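Local coordinates for HRDC domain-containing protein (Bifidobacterium adolescentis ATCC 15703, PDB 3CYM), which is of unknown function but probably binds nucleic acids and acts as a 3'-5' exonuclease, at residues Ala43-Ala48 and His55-Val60. Sequence-based numbering, arbitrary orientation.
With NA (sodium ion), chain B; NA (sodium ion), chain C.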
loop_
_atom_site.group_PDB
_atom_site.type_symbol
_atom_site.label_atom_id
_atom_site.label_comp_id
_atom_site.label_asym_id
_atom_site.label_seq_id
_atom_site.Cartn_x
_atom_site.Cartn_y
_atom_site.Cartn_z
ATOM N N ALA A 43 -15.027 4.614 -5.375
ATOM C CA ALA A 43 -14.592 3.279 -4.944
ATOM C C ALA A 43 -13.647 3.290 -3.744
ATOM O O ALA A 43 -12.942 4.269 -3.510
ATOM C CB ALA A 43 -13.958 2.525 -6.095
ATOM N N ASP A 44 -13.654 2.191 -2.987
ATOM C CA ASP A 44 -12.703 1.954 -1.891
ATOM C C ASP A 44 -12.719 0.481 -1.478
ATOM O O ASP A 44 -13.562 -0.289 -1.945
ATOM C CB ASP A 44 -13.032 2.836 -0.677
ATOM C CG ASP A 44 -11.822 3.147 0.158
ATOM O OD1 ASP A 44 -10.701 2.775 -0.233
ATOM O OD2 ASP A 44 -11.970 3.757 1.234
ATOM N N ALA A 45 -11.794 0.094 -0.598
ATOM C CA ALA A 45 -11.741 -1.267 -0.075
ATOM C C ALA A 45 -11.147 -1.290 1.317
ATOM O O ALA A 45 -10.266 -0.494 1.644
ATOM C CB ALA A 45 -10.939 -2.167 -0.993
ATOM N N GLU A 46 -11.625 -2.222 2.131
ATOM C CA GLU A 46 -11.062 -2.433 3.454
ATOM C C GLU A 46 -10.355 -3.776 3.544
ATOM O O GLU A 46 -10.794 -4.761 2.951
ATOM C CB GLU A 46 -12.139 -2.340 4.533
ATOM C CG GLU A 46 -12.919 -1.015 4.574
ATOM C CD GLU A 46 -12.031 0.222 4.622
ATOM O OE1 GLU A 46 -11.081 0.265 5.424
ATOM O OE2 GLU A 46 -12.281 1.177 3.852
ATOM N N ARG A 47 -9.261 -3.806 4.296
ATOM C CA ARG A 47 -8.530 -5.044 4.527
ATOM C C ARG A 47 -8.169 -5.233 6.000
ATOM O O ARG A 47 -8.055 -4.273 6.759
ATOM C CB ARG A 47 -7.306 -5.148 3.617
ATOM C CG ARG A 47 -6.350 -3.988 3.683
ATOM C CD ARG A 47 -5.488 -3.942 2.424
ATOM N NE ARG A 47 -6.299 -3.655 1.246
ATOM C CZ ARG A 47 -6.532 -2.438 0.762
ATOM N NH1 ARG A 47 -7.294 -2.295 -0.308
ATOM N NH2 ARG A 47 -6.001 -1.362 1.331
ATOM N N ALA A 48 -7.993 -6.483 6.399
ATOM C CA ALA A 48 -7.746 -6.797 7.795
ATOM C C ALA A 48 -6.246 -6.915 8.067
ATOM O O ALA A 48 -5.789 -7.925 8.608
ATOM C CB ALA A 48 -8.478 -8.070 8.165
ATOM N N HIS A 55 -3.208 -8.889 1.983
ATOM C CA HIS A 55 -3.985 -7.715 1.617
ATOM C C HIS A 55 -5.217 -8.103 0.807
ATOM O O HIS A 55 -5.545 -7.475 -0.201
ATOM C CB HIS A 55 -3.095 -6.704 0.882
ATOM C CG HIS A 55 -1.814 -6.416 1.601
ATOM N ND1 HIS A 55 -1.750 -5.597 2.708
ATOM C CD2 HIS A 55 -0.556 -6.876 1.401
ATOM C CE1 HIS A 55 -0.506 -5.547 3.146
ATOM N NE2 HIS A 55 0.239 -6.313 2.369
ATOM N N GLU A 56 -5.888 -9.155 1.271
ATOM C CA GLU A 56 -7.178 -9.560 0.737
ATOM C C GLU A 56 -8.233 -8.579 1.246
ATOM O O GLU A 56 -8.229 -8.201 2.422
ATOM C CB GLU A 56 -7.506 -10.988 1.181
ATOM C CG GLU A 56 -8.774 -11.582 0.580
ATOM C CD GLU A 56 -9.203 -12.891 1.246
ATOM O OE1 GLU A 56 -8.356 -13.576 1.864
ATOM O OE2 GLU A 56 -10.401 -13.235 1.147
ATOM N N ASP A 57 -9.119 -8.153 0.352
ATOM C CA ASP A 57 -10.189 -7.256 0.729
ATOM C C ASP A 57 -11.269 -8.023 1.500
ATOM O O ASP A 57 -11.755 -9.060 1.048
ATOM C CB ASP A 57 -10.783 -6.571 -0.505
ATOM C CG ASP A 57 -9.790 -5.653 -1.215
ATOM O OD1 ASP A 57 -8.787 -5.225 -0.598
ATOM O OD2 ASP A 57 -10.024 -5.343 -2.408
ATOM N N TRP A 58 -11.617 -7.507 2.673
ATOM C CA TRP A 58 -12.715 -8.040 3.461
ATOM C C TRP A 58 -13.967 -7.179 3.337
ATOM O O TRP A 58 -15.025 -7.494 3.900
ATOM C CB TRP A 58 -12.267 -8.200 4.912
ATOM C CG TRP A 58 -11.419 -9.418 5.065
ATOM C CD1 TRP A 58 -10.059 -9.495 4.937
ATOM C CD2 TRP A 58 -11.874 -10.750 5.314
ATOM N NE1 TRP A 58 -9.638 -10.792 5.113
ATOM C CE2 TRP A 58 -10.728 -11.584 5.350
ATOM C CE3 TRP A 58 -13.133 -11.322 5.528
ATOM C CZ2 TRP A 58 -10.807 -12.949 5.594
ATOM C CZ3 TRP A 58 -13.213 -12.680 5.769
ATOM C CH2 TRP A 58 -12.055 -13.484 5.793
ATOM N N LEU A 59 -13.830 -6.083 2.598
ATOM C CA LEU A 59 -14.956 -5.228 2.230
ATOM C C LEU A 59 -14.585 -4.408 1.002
ATOM O O LEU A 59 -13.418 -4.087 0.779
ATOM C CB LEU A 59 -15.372 -4.307 3.387
ATOM C CG LEU A 59 -16.681 -3.502 3.230
ATOM C CD1 LEU A 59 -17.916 -4.373 3.053
ATOM C CD2 LEU A 59 -16.864 -2.588 4.407
ATOM N N VAL A 60 -15.598 -4.081 0.209
ATOM C CA VAL A 60 -15.434 -3.329 -1.016
ATOM C C VAL A 60 -16.599 -2.321 -1.066
ATOM O O VAL A 60 -17.751 -2.688 -0.845
ATOM C CB VAL A 60 -15.358 -4.314 -2.212
ATOM C CG1 VAL A 60 -16.067 -3.805 -3.384
ATOM C CG2 VAL A 60 -13.899 -4.649 -2.555
HETATM NA NA NA B . -10.723 3.322 3.543
HETATM NA NA NA C . -8.096 2.713 0.673
HETATM O O HOH W 1 -9.257 1.604 2.856
HETATM O O HOH W 2 -9.708 2.847 5.757
HETATM O O HOH W 3 -8.451 -3.604 -3.044
HETATM O O HOH W 4 -6.592 -8.763 4.710
HETATM O O HOH W 5 -9.162 4.379 2.123
HETATM O O HOH W 6 -8.794 4.157 -1.362
HETATM O O HOH W 7 -6.097 3.605 -0.348
#
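Glu46 and Leu59 face each other as an antiparallel hydrogen-bonded pair, with Glu46 N donating to Leu59 O at 2.9 Å. The return bond is split. Glu46 O takes Trp58 N at 2.9 Å and, more weakly, Leu59 N at 3.3 Å, and the CA-H of Asp57 also leans on this oxygen. Trp58 and Leu59 thus both face Glu46, a classic beta bulge. One step along, Ala45 CB packs against Val60 CG2 on the face where Phe108 covers both.

Beyond the bulge, Arg47 and Asp57 run side by side in the same direction. CG of Arg47 is wedged between the backbone N and the carbonyl carbon (chi1 55°), and the chain bends at chi3. Asp57 OD1 sits at the guanidinium edge, 3.3 Å from Arg47 NH1 in a long salt bridge that NE joins weakly; NH1 also pairs with Asp104. A leucine in place of Arg47 would probably leave the carboxylates of Asp57 and Asp104 without their shared positive partner. Near the loop, water 4 accepts from Ala48 N at 3.2 Å and donates to Glu56 O at 2.9 Å, bridging where direct strand pairing has lapsed.

The Glu46 carboxylate turns away from Leu59: OE2 binds one sodium ion at 2.7 Å and also receives Gln61 NE2. Asp44 bridges both sodium ions, one through each carboxylate oxygen, while Asp172 completes the protein ligands of the ion held by Glu46. Ala45 O accepts from water 1, itself shared by the two metals. The classic beta bulge lies in a hairpin whose first strand carries the Asp-x-Glu metal motif, consistent with the two-metal site of DEDD exonucleases.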